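Local atomic coordinates of histone-lysine N-methyltransferase SETMAR (Homo sapiens, PDB entry 3K9J), a protein that joins a histone H3 lysine methyltransferase to a DNA-binding mariner transposase domain, the part present here, and takes part in DNA double-strand break repair. Residues W54-N59 with P83-V88; T89-A94 with Q116-M121; A95-Y100 with E206-Q211. The protein carries 3 engineered substitutions. One frame throughout, in Å; residues are numbered along the deposited sequence.

Interaction 1. Residues W54-N59 with P83-V88; sequences WILYDN and PKKVMV
With CG set between its backbone N and carbonyl carbon (chi1 70°) and the chain straight from there on, Lys85 runs obliquely across one face of the Trp54 indole. Its CE stands 3.9 Å from the centroid of the Trp54 six-membered ring, a CH-pi contact, and its NZ lies 4.6 Å from the centroid of the five-membered ring as a cation-pi pair. Met87 takes the opposite face: its chain bends at the sulfur to bring CE within 3.6 Å of Trp54 CE2, while SD adds an oblique Met-aromatic contact. The indole is thus clasped between two residues of the neighbouring strand. On the other side of the sheet, Ile55 CD1 meets Val88 CG1 at 3.9 Å, and helix 197-210 closes over them. Tyr57, beyond the end of its strand, lays one ring face against Lys84 C.

The backbones are held by Ile55 N to Val86 O (2.9 Å) and Val86 N to Ile55 O (3.0 Å), then by Tyr57 N to Lys84 O. Such antiparallel pairing of the first two long strands belongs to the RNase H-like fold of DDE transposases; here the metal-binding Asp51 lies on the same strand as Trp54.

Interaction 2. Residues T89-A94 with Q116-M121; sequences TIWWSA and QEIDEM
Glu117 OE1 reaches in from helix 111-128 to the edge of the Trp91 indole, near the ring plane, and is hydrogen-bonded to Ser101 OG of strand 96-102. Trp91 NE1 is 3.7 Å from Glu117 OE1, too far to count as a bond, and this buried N-H finds no partner in the model. Thr89 CB touches the same oxygen at 4.0 Å. The carboxylate gets there because the Glu117 chain bends back at chi2 (-81°); its plane is turned 56° from that of the indole.

The rest of the contact is apolar and centres on the indole. Met121 crosses it at about a right angle, with CG 3.4 Å above the ring plane, displaced toward the rim, and 3.6 Å from Trp91 CB. Two bends in the methionine chain bring CE down beside the CE3-CZ3 rim, 3.6 Å from Trp91 CE3, and hold the sulfur obliquely to the ring in a Met-aromatic contact. At the far end, Ile118 CG1 comes to 3.4 Å from Trp91 CH2, a snug approach. Replacing Trp91 by an alanine would probably open a gap between strand and helix, leaving Met121 without the ring face it lies over and Ile118 CG1 without its contact at CH2.

Trp91 also meets the rings of Tyr114, from the same helix, and His99, from strand 96-102. Ile90 and Trp92 point to the other side of the sheet, where they touch helix 176-189, so strand 85-93 is packed between helices on both faces.

Interaction 3. Residues A95-Y100 with E206-Q211; sequences AGLIHY and EFVESQ. With EDO (1,2-ethanediol), chain H.
Apolar packing between strand and helix is carried by Val208 CG2, which sits at 3.9 Å from Leu97 CD2 and at 4.1 Å from Tyr100 CE1. Leu97 meets the valine at about a right angle; its CG is turned away from the backbone N (chi1 -174°), which carries the branched end toward the helix, where CD2 makes the contact. Val208 CG2 also lies over one face of the Tyr100 ring, which packs edge-to-face with Phe204 one helical turn earlier.

The polar link is a single hydrogen bond. Tyr100 OH donates to Glu209 OE2 at 2.7 Å, with the oxygen in the plane of the phenol but the hydroxyl standing above the carboxylate plane; the two planes are 75° apart. Glu209 stretches its chain to reach this far, and its other oxygen, OE1, is held by Gln205 NE2.

Backbone geometry explains why Leu97 and Tyr100, three residues apart, can both face the helix. Ile98 and His99 together lie opposite Trp91 in a classic beta bulge, which shifts the alternation of this edge strand of the RNase H-like sheet. Two residues before Ile98, Gly96 adopts backbone angles at which a CB would press against the preceding carbonyl oxygen.

Within 206-211, bonds gather on one carbonyl: Phe207 O accepts from Ser210 N (3.2 Å) and from Gln211 NE2 (3.1 Å), which approach from opposite faces of its carbonyl plane. Gln211 OE1, in turn, receives a weak hydrogen bond from a 1,2-ethanediol molecule, probably a leftover of crystallisation.

In the fold
All three contacts belong to one mixed sheet and the helices packed on it. Interactions 1 and 2 divide strand 85-93 between them: its first half pairs with strand 47-56, its second half meets helix 111-128, and their centres are about 20 Å apart. Interaction 3 takes up the next strand, 96-102, and joins it to helix 197-210, far along the chain. Interaction 1 closes before the others open, whereas interactions 2 and 3 alternate in sequence and touch, with centres about 11 Å apart, through probable backbone hydrogen bonds of Trp91 with Ile98 and His99. Interaction 1 pairs strand 85-93 with the strand that bears the metal-binding Asp51, and interactions 2 and 3 pack helices against the sheet.

Interaction 1. Residues W54-N59 with P83-V88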
loop_
_atom_site.group_PDB
_atom_site.type_symbol
_atom_site.label_atom_id
_atom_site.label_comp_id
_atom_site.label_asym_id
_atom_site.label_seq_id
_atom_site.Cartn_x
_atom_site.Cartn_y
_atom_site.Cartn_z
ATOM N N TRP B 54 2.824 -6.415 -25.793
ATOM C CA TRP B 54 3.203 -7.220 -26.953
ATOM C C TRP B 54 2.996 -6.396 -28.199
ATOM O O TRP B 54 1.910 -5.861 -28.423
ATOM C CB TRP B 54 2.344 -8.483 -27.023
ATOM C CG TRP B 54 2.763 -9.539 -26.060
ATOM C CD1 TRP B 54 2.070 -9.983 -24.971
ATOM C CD2 TRP B 54 3.984 -10.284 -26.090
ATOM N NE1 TRP B 54 2.789 -10.966 -24.322
ATOM C CE2 TRP B 54 3.961 -11.173 -24.999
ATOM C CE3 TRP B 54 5.088 -10.299 -26.949
ATOM C CZ2 TRP B 54 5.004 -12.051 -24.735
ATOM C CZ3 TRP B 54 6.121 -11.166 -26.678
ATOM C CH2 TRP B 54 6.072 -12.034 -25.586
ATOM N N ILE B 55 4.037 -6.286 -29.016
ATOM C CA ILE B 55 3.931 -5.588 -30.283
ATOM C C ILE B 55 3.928 -6.642 -31.394
ATOM O O ILE B 55 4.838 -7.459 -31.481
ATOM C CB ILE B 55 5.100 -4.610 -30.488
ATOM C CG1 ILE B 55 5.084 -3.510 -29.424
ATOM C CG2 ILE B 55 5.032 -3.972 -31.868
ATOM C CD1 ILE B 55 5.939 -2.316 -29.809
ATOM N N LEU B 56 2.884 -6.643 -32.211
ATOM C CA LEU B 56 2.702 -7.690 -33.206
ATOM C C LEU B 56 3.339 -7.312 -34.546
ATOM O O LEU B 56 3.396 -6.137 -34.912
ATOM C CB LEU B 56 1.212 -7.981 -33.387
ATOM C CG LEU B 56 0.391 -8.027 -32.098
ATOM C CD1 LEU B 56 -1.079 -8.303 -32.402
ATOM C CD2 LEU B 56 0.954 -9.062 -31.129
ATOM N N TYR B 57 3.835 -8.308 -35.268
ATOM C CA TYR B 57 4.341 -8.063 -36.614
ATOM C C TYR B 57 4.162 -9.290 -37.493
ATOM O O TYR B 57 3.641 -10.310 -37.049
ATOM C CB TYR B 57 5.798 -7.593 -36.606
ATOM C CG TYR B 57 6.761 -8.560 -35.966
ATOM C CD1 TYR B 57 7.048 -8.477 -34.616
ATOM C CD2 TYR B 57 7.390 -9.549 -36.711
ATOM C CE1 TYR B 57 7.917 -9.347 -34.018
ATOM C CE2 TYR B 57 8.275 -10.432 -36.113
ATOM C CZ TYR B 57 8.529 -10.324 -34.763
ATOM O OH TYR B 57 9.400 -11.184 -34.138
ATOM N N ASP B 58 4.586 -9.184 -38.747
ATOM C CA ASP B 58 4.266 -10.207 -39.725
ATOM C C ASP B 58 2.748 -10.374 -39.726
ATOM O O ASP B 58 2.226 -11.490 -39.805
ATOM C CB ASP B 58 4.958 -11.522 -39.367
ATOM C CG ASP B 58 4.782 -12.576 -40.436
ATOM O OD1 ASP B 58 4.444 -12.206 -41.583
ATOM O OD2 ASP B 58 4.978 -13.772 -40.129
ATOM N N ASN B 59 2.044 -9.250 -39.629
ATOM C CA ASN B 59 0.587 -9.267 -39.516
ATOM C C ASN B 59 -0.124 -8.516 -40.639
ATOM O O ASN B 59 -1.331 -8.265 -40.556
ATOM C CB ASN B 59 0.138 -8.729 -38.145
ATOM C CG ASN B 59 0.656 -7.319 -37.855
ATOM O OD1 ASN B 59 1.377 -6.716 -38.654
ATOM N ND2 ASN B 59 0.286 -6.792 -36.699
ATOM N N PRO B 83 7.916 -16.082 -34.376
ATOM C CA PRO B 83 7.172 -15.669 -33.180
ATOM C C PRO B 83 6.068 -14.652 -33.502
ATOM O O PRO B 83 4.939 -14.792 -33.016
ATOM C CB PRO B 83 8.256 -15.050 -32.299
ATOM C CG PRO B 83 9.492 -15.824 -32.666
ATOM C CD PRO B 83 9.372 -16.099 -34.144
ATOM N N LYS B 84 6.386 -13.646 -34.311
ATOM C CA LYS B 84 5.362 -12.724 -34.776
ATOM C C LYS B 84 5.009 -11.677 -33.705
ATOM O O LYS B 84 4.024 -10.952 -33.834
ATOM C CB LYS B 84 4.129 -13.528 -35.217
ATOM C CG LYS B 84 3.013 -12.738 -35.874
ATOM C CD LYS B 84 1.885 -12.413 -34.904
ATOM C CE LYS B 84 0.783 -11.621 -35.597
ATOM N NZ LYS B 84 -0.421 -11.445 -34.733
ATOM N N LYS B 85 5.820 -11.589 -32.653
ATOM C CA LYS B 85 5.607 -10.558 -31.630
ATOM C C LYS B 85 6.806 -10.381 -30.713
ATOM O O LYS B 85 7.523 -11.344 -30.408
ATOM C CB LYS B 85 4.345 -10.835 -30.818
ATOM C CG LYS B 85 4.461 -12.027 -29.894
ATOM C CD LYS B 85 3.134 -12.342 -29.253
ATOM C CE LYS B 85 3.251 -13.520 -28.314
ATOM N NZ LYS B 85 1.898 -13.969 -27.887
ATOM N N VAL B 86 7.014 -9.133 -30.287
ATOM C CA VAL B 86 8.138 -8.774 -29.442
ATOM C C VAL B 86 7.595 -7.940 -28.282
ATOM O O VAL B 86 6.758 -7.062 -28.486
ATOM C CB VAL B 86 9.193 -7.951 -30.221
ATOM C CG1 VAL B 86 8.560 -6.752 -30.870
ATOM C CG2 VAL B 86 10.313 -7.525 -29.306
ATOM N N MET B 87 8.053 -8.234 -27.076
ATOM C CA MET B 87 7.601 -7.491 -25.909
ATOM C C MET B 87 8.425 -6.233 -25.732
ATOM O O MET B 87 9.650 -6.276 -25.833
ATOM C CB MET B 87 7.715 -8.352 -24.661
ATOM C CG MET B 87 7.292 -7.607 -23.389
ATOM S SD MET B 87 7.056 -8.748 -22.042
ATOM C CE MET B 87 5.349 -9.200 -22.331
ATOM N N VAL B 88 7.762 -5.111 -25.455
ATOM C CA VAL B 88 8.486 -3.882 -25.177
ATOM C C VAL B 88 8.195 -3.483 -23.726
ATOM O O VAL B 88 7.117 -3.768 -23.227
ATOM C CB VAL B 88 8.052 -2.747 -26.138
ATOM C CG1 VAL B 88 6.583 -2.406 -25.939
ATOM C CG2 VAL B 88 8.935 -1.511 -25.953
#

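Interaction 2. Residues T89-A94 with Q116-M121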
loop_
_atom_site.group_PDB
_atom_site.type_symbol
_atom_site.label_atom_id
_atom_site.label_comp_id
_atom_site.label_asym_id
_atom_site.label_seq_id
_atom_site.Cartn_x
_atom_site.Cartn_y
_atom_site.Cartn_z
ATOM N N THR B 89 9.172 -2.902 -23.036
ATOM C CA THR B 89 8.918 -2.339 -21.700
ATOM C C THR B 89 9.158 -0.847 -21.783
ATOM O O THR B 89 10.102 -0.415 -22.445
ATOM C CB THR B 89 9.832 -2.950 -20.642
ATOM O OG1 THR B 89 9.708 -4.376 -20.678
ATOM C CG2 THR B 89 9.450 -2.457 -19.245
ATOM N N ILE B 90 8.296 -0.054 -21.143
ATOM C CA ILE B 90 8.425 1.392 -21.201
ATOM C C ILE B 90 8.367 1.937 -19.773
ATOM O O ILE B 90 7.576 1.454 -18.957
ATOM C CB ILE B 90 7.333 2.054 -22.103
ATOM C CG1 ILE B 90 7.534 3.571 -22.198
ATOM C CG2 ILE B 90 5.935 1.729 -21.614
ATOM C CD1 ILE B 90 6.616 4.262 -23.210
ATOM N N TRP B 91 9.238 2.901 -19.481
ATOM C CA TRP B 91 9.304 3.554 -18.179
ATOM C C TRP B 91 9.218 5.036 -18.439
ATOM O O TRP B 91 9.886 5.545 -19.336
ATOM C CB TRP B 91 10.633 3.257 -17.490
ATOM C CG TRP B 91 10.937 1.786 -17.370
ATOM C CD1 TRP B 91 11.321 0.935 -18.376
ATOM C CD2 TRP B 91 10.888 1.001 -16.181
ATOM N NE1 TRP B 91 11.503 -0.331 -17.879
ATOM C CE2 TRP B 91 11.250 -0.318 -16.533
ATOM C CE3 TRP B 91 10.583 1.282 -14.848
ATOM C CZ2 TRP B 91 11.306 -1.348 -15.600
ATOM C CZ3 TRP B 91 10.640 0.249 -13.920
ATOM C CH2 TRP B 91 10.988 -1.045 -14.304
ATOM N N TRP B 92 8.418 5.753 -17.652
ATOM C CA TRP B 92 8.274 7.173 -17.911
ATOM C C TRP B 92 7.801 7.893 -16.645
ATOM O O TRP B 92 7.399 7.254 -15.689
ATOM C CB TRP B 92 7.299 7.398 -19.071
ATOM C CG TRP B 92 5.965 6.791 -18.891
ATOM C CD1 TRP B 92 5.618 5.483 -19.076
ATOM C CD2 TRP B 92 4.775 7.465 -18.487
ATOM N NE1 TRP B 92 4.283 5.306 -18.824
ATOM C CE2 TRP B 92 3.745 6.511 -18.450
ATOM C CE3 TRP B 92 4.484 8.789 -18.149
ATOM C CZ2 TRP B 92 2.443 6.835 -18.098
ATOM C CZ3 TRP B 92 3.180 9.114 -17.801
ATOM C CH2 TRP B 92 2.179 8.144 -17.778
ATOM N N SER B 93 7.877 9.212 -16.635
ATOM C CA SER B 93 7.381 9.972 -15.487
ATOM C C SER B 93 6.679 11.223 -15.975
ATOM O O SER B 93 6.679 11.510 -17.166
ATOM C CB SER B 93 8.543 10.346 -14.567
ATOM O OG SER B 93 9.460 11.188 -15.243
ATOM N N ALA B 94 6.111 11.989 -15.049
ATOM C CA ALA B 94 5.460 13.247 -15.400
ATOM C C ALA B 94 6.396 14.102 -16.234
ATOM O O ALA B 94 5.954 14.962 -16.991
ATOM C CB ALA B 94 5.050 14.004 -14.139
ATOM N N GLN B 116 17.575 -6.006 -14.242
ATOM C CA GLN B 116 18.592 -5.389 -15.095
ATOM C C GLN B 116 18.052 -4.161 -15.821
ATOM O O GLN B 116 18.766 -3.180 -16.015
ATOM C CB GLN B 116 19.117 -6.402 -16.115
ATOM C CG GLN B 116 19.716 -7.633 -15.473
ATOM C CD GLN B 116 20.357 -8.573 -16.481
ATOM O OE1 GLN B 116 20.974 -9.572 -16.103
ATOM N NE2 GLN B 116 20.214 -8.258 -17.768
ATOM N N GLU B 117 16.786 -4.230 -16.224
ATOM C CA GLU B 117 16.102 -3.109 -16.855
ATOM C C GLU B 117 15.977 -1.907 -15.909
ATOM O O GLU B 117 16.222 -0.754 -16.290
ATOM C CB GLU B 117 14.718 -3.556 -17.322
ATOM C CG GLU B 117 14.731 -4.184 -18.694
ATOM C CD GLU B 117 14.748 -3.134 -19.782
ATOM O OE1 GLU B 117 13.700 -2.463 -19.972
ATOM O OE2 GLU B 117 15.808 -2.970 -20.431
ATOM N N ILE B 118 15.586 -2.188 -14.677
ATOM C CA ILE B 118 15.470 -1.151 -13.649
ATOM C C ILE B 118 16.804 -0.397 -13.488
ATOM O O ILE B 118 16.830 0.828 -13.405
ATOM C CB ILE B 118 15.006 -1.765 -12.322
ATOM C CG1 ILE B 118 13.586 -2.337 -12.484
ATOM C CG2 ILE B 118 15.070 -0.733 -11.185
ATOM C CD1 ILE B 118 13.026 -3.008 -11.231
ATOM N N ASP B 119 17.914 -1.132 -13.476
ATOM C CA ASP B 119 19.238 -0.507 -13.405
ATOM C C ASP B 119 19.473 0.451 -14.579
ATOM O O ASP B 119 19.921 1.577 -14.393
ATOM C CB ASP B 119 20.352 -1.568 -13.360
ATOM C CG ASP B 119 21.003 -1.682 -11.984
ATOM O OD1 ASP B 119 21.056 -0.667 -11.260
ATOM O OD2 ASP B 119 21.487 -2.779 -11.630
ATOM N N GLU B 120 19.177 -0.003 -15.792
ATOM C CA GLU B 120 19.346 0.838 -16.979
ATOM C C GLU B 120 18.448 2.081 -16.913
ATOM O O GLU B 120 18.891 3.198 -17.192
ATOM C CB GLU B 120 19.045 0.029 -18.244
ATOM C CG GLU B 120 19.200 0.814 -19.534
ATOM C CD GLU B 120 20.659 0.996 -19.942
ATOM O OE1 GLU B 120 21.546 0.417 -19.266
ATOM O OE2 GLU B 120 20.911 1.717 -20.941
ATOM N N MET B 121 17.186 1.879 -16.533
ATOM C CA MET B 121 16.219 2.980 -16.443
ATOM C C MET B 121 16.694 3.989 -15.403
ATOM O O MET B 121 16.656 5.211 -15.603
ATOM C CB MET B 121 14.842 2.427 -16.057
ATOM C CG MET B 121 13.792 3.478 -15.715
ATOM S SD MET B 121 13.881 4.107 -14.022
ATOM C CE MET B 121 13.431 2.667 -13.053
#

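Interaction 3. Residues A95-Y100 with E206-Q211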
loop_
_atom_site.group_PDB
_atom_site.type_symbol
_atom_site.label_atom_id
_atom_site.label_comp_id
_atom_site.label_asym_id
_atom_site.label_seq_id
_atom_site.Cartn_x
_atom_site.Cartn_y
_atom_site.Cartn_z
ATOM N N ALA B 95 7.694 13.852 -16.093
ATOM C CA ALA B 95 8.712 14.591 -16.824
ATOM C C ALA B 95 8.908 14.106 -18.267
ATOM O O ALA B 95 9.475 14.825 -19.078
ATOM C CB ALA B 95 10.031 14.532 -16.082
ATOM N N GLY B 96 8.459 12.898 -18.588
ATOM C CA GLY B 96 8.605 12.392 -19.949
ATOM C C GLY B 96 9.079 10.952 -20.031
ATOM O O GLY B 96 9.135 10.238 -19.025
ATOM N N LEU B 97 9.416 10.521 -21.242
ATOM C CA LEU B 97 9.902 9.173 -21.481
ATOM C C LEU B 97 11.257 8.956 -20.787
ATOM O O LEU B 97 12.151 9.793 -20.880
ATOM C CB LEU B 97 10.026 8.944 -22.999
ATOM C CG LEU B 97 10.391 7.564 -23.536
ATOM C CD1 LEU B 97 9.408 6.521 -23.005
ATOM C CD2 LEU B 97 10.421 7.579 -25.084
ATOM N N ILE B 98 11.412 7.858 -20.058
ATOM C CA ILE B 98 12.714 7.619 -19.450
ATOM C C ILE B 98 13.510 6.574 -20.234
ATOM O O ILE B 98 14.690 6.777 -20.529
ATOM C CB ILE B 98 12.621 7.226 -17.960
ATOM C CG1 ILE B 98 11.908 8.328 -17.160
ATOM C CG2 ILE B 98 14.027 6.949 -17.378
ATOM C CD1 ILE B 98 11.409 7.851 -15.802
ATOM N N HIS B 99 12.856 5.474 -20.593
ATOM C CA HIS B 99 13.572 4.331 -21.146
ATOM C C HIS B 99 12.554 3.342 -21.680
ATOM O O HIS B 99 11.472 3.215 -21.129
ATOM C CB HIS B 99 14.404 3.685 -20.030
ATOM C CG HIS B 99 15.036 2.377 -20.403
ATOM N ND1 HIS B 99 14.679 1.182 -19.813
ATOM C CD2 HIS B 99 16.024 2.079 -21.278
ATOM C CE1 HIS B 99 15.402 0.205 -20.328
ATOM N NE2 HIS B 99 16.228 0.723 -21.214
ATOM N N TYR B 100 12.868 2.676 -22.786
ATOM C CA TYR B 100 12.078 1.535 -23.213
ATOM C C TYR B 100 13.035 0.526 -23.811
ATOM O O TYR B 100 14.134 0.881 -24.193
ATOM C CB TYR B 100 10.988 1.932 -24.219
ATOM C CG TYR B 100 11.509 2.580 -25.481
ATOM C CD1 TYR B 100 11.677 3.951 -25.554
ATOM C CD2 TYR B 100 11.841 1.820 -26.592
ATOM C CE1 TYR B 100 12.161 4.551 -26.694
ATOM C CE2 TYR B 100 12.327 2.415 -27.743
ATOM C CZ TYR B 100 12.482 3.785 -27.785
ATOM O OH TYR B 100 12.954 4.401 -28.923
ATOM N N GLU B 206 8.508 5.559 -33.087
ATOM C CA GLU B 206 7.965 6.768 -33.689
ATOM C C GLU B 206 6.927 7.394 -32.756
ATOM O O GLU B 206 7.046 8.559 -32.382
ATOM C CB GLU B 206 7.329 6.446 -35.039
ATOM C CG GLU B 206 6.727 7.644 -35.737
ATOM C CD GLU B 206 6.128 7.285 -37.089
ATOM O OE1 GLU B 206 6.399 6.173 -37.599
ATOM O OE2 GLU B 206 5.382 8.120 -37.644
ATOM N N PHE B 207 5.927 6.608 -32.367
ATOM C CA PHE B 207 4.908 7.075 -31.422
ATOM C C PHE B 207 5.442 7.658 -30.106
ATOM O O PHE B 207 5.178 8.820 -29.799
ATOM C CB PHE B 207 3.907 5.971 -31.077
ATOM C CG PHE B 207 2.871 6.409 -30.074
ATOM C CD1 PHE B 207 1.826 7.231 -30.458
ATOM C CD2 PHE B 207 2.956 6.020 -28.755
ATOM C CE1 PHE B 207 0.870 7.649 -29.543
ATOM C CE2 PHE B 207 2.014 6.429 -27.836
ATOM C CZ PHE B 207 0.965 7.247 -28.233
ATOM N N VAL B 208 6.149 6.854 -29.310
ATOM C CA VAL B 208 6.459 7.282 -27.941
ATOM C C VAL B 208 7.440 8.437 -27.956
ATOM O O VAL B 208 7.440 9.279 -27.063
ATOM C CB VAL B 208 7.015 6.145 -27.036
ATOM C CG1 VAL B 208 5.948 5.088 -26.754
ATOM C CG2 VAL B 208 8.250 5.515 -27.648
ATOM N N GLU B 209 8.277 8.481 -28.984
ATOM C CA GLU B 209 9.329 9.490 -29.033
ATOM C C GLU B 209 8.843 10.796 -29.643
ATOM O O GLU B 209 9.501 11.829 -29.520
ATOM C CB GLU B 209 10.554 8.967 -29.788
ATOM C CG GLU B 209 11.232 7.817 -29.077
ATOM C CD GLU B 209 12.647 7.563 -29.574
ATOM O OE1 GLU B 209 12.936 7.829 -30.761
ATOM O OE2 GLU B 209 13.468 7.083 -28.770
ATOM N N SER B 210 7.691 10.754 -30.289
ATOM C CA SER B 210 7.161 11.938 -30.946
ATOM C C SER B 210 6.236 12.732 -30.010
ATOM O O SER B 210 5.898 13.877 -30.307
ATOM C CB SER B 210 6.408 11.554 -32.211
ATOM O OG SER B 210 5.214 10.854 -31.905
ATOM N N GLN B 211 5.822 12.122 -28.896
ATOM C CA GLN B 211 4.925 12.798 -27.943
ATOM C C GLN B 211 5.645 13.889 -27.173
ATOM O O GLN B 211 6.843 13.789 -26.908
ATOM C CB GLN B 211 4.307 11.804 -26.955
ATOM C CG GLN B 211 3.552 10.664 -27.612
ATOM C CD GLN B 211 2.579 11.165 -28.661
ATOM O OE1 GLN B 211 1.886 12.155 -28.449
ATOM N NE2 GLN B 211 2.535 10.490 -29.808
HETATM C C1 EDO H . -2.937 13.592 -27.934
HETATM O O1 EDO H . -1.646 14.211 -27.968
HETATM C C2 EDO H . -2.754 12.083 -28.077
HETATM O O2 EDO H . -1.551 11.842 -28.829
#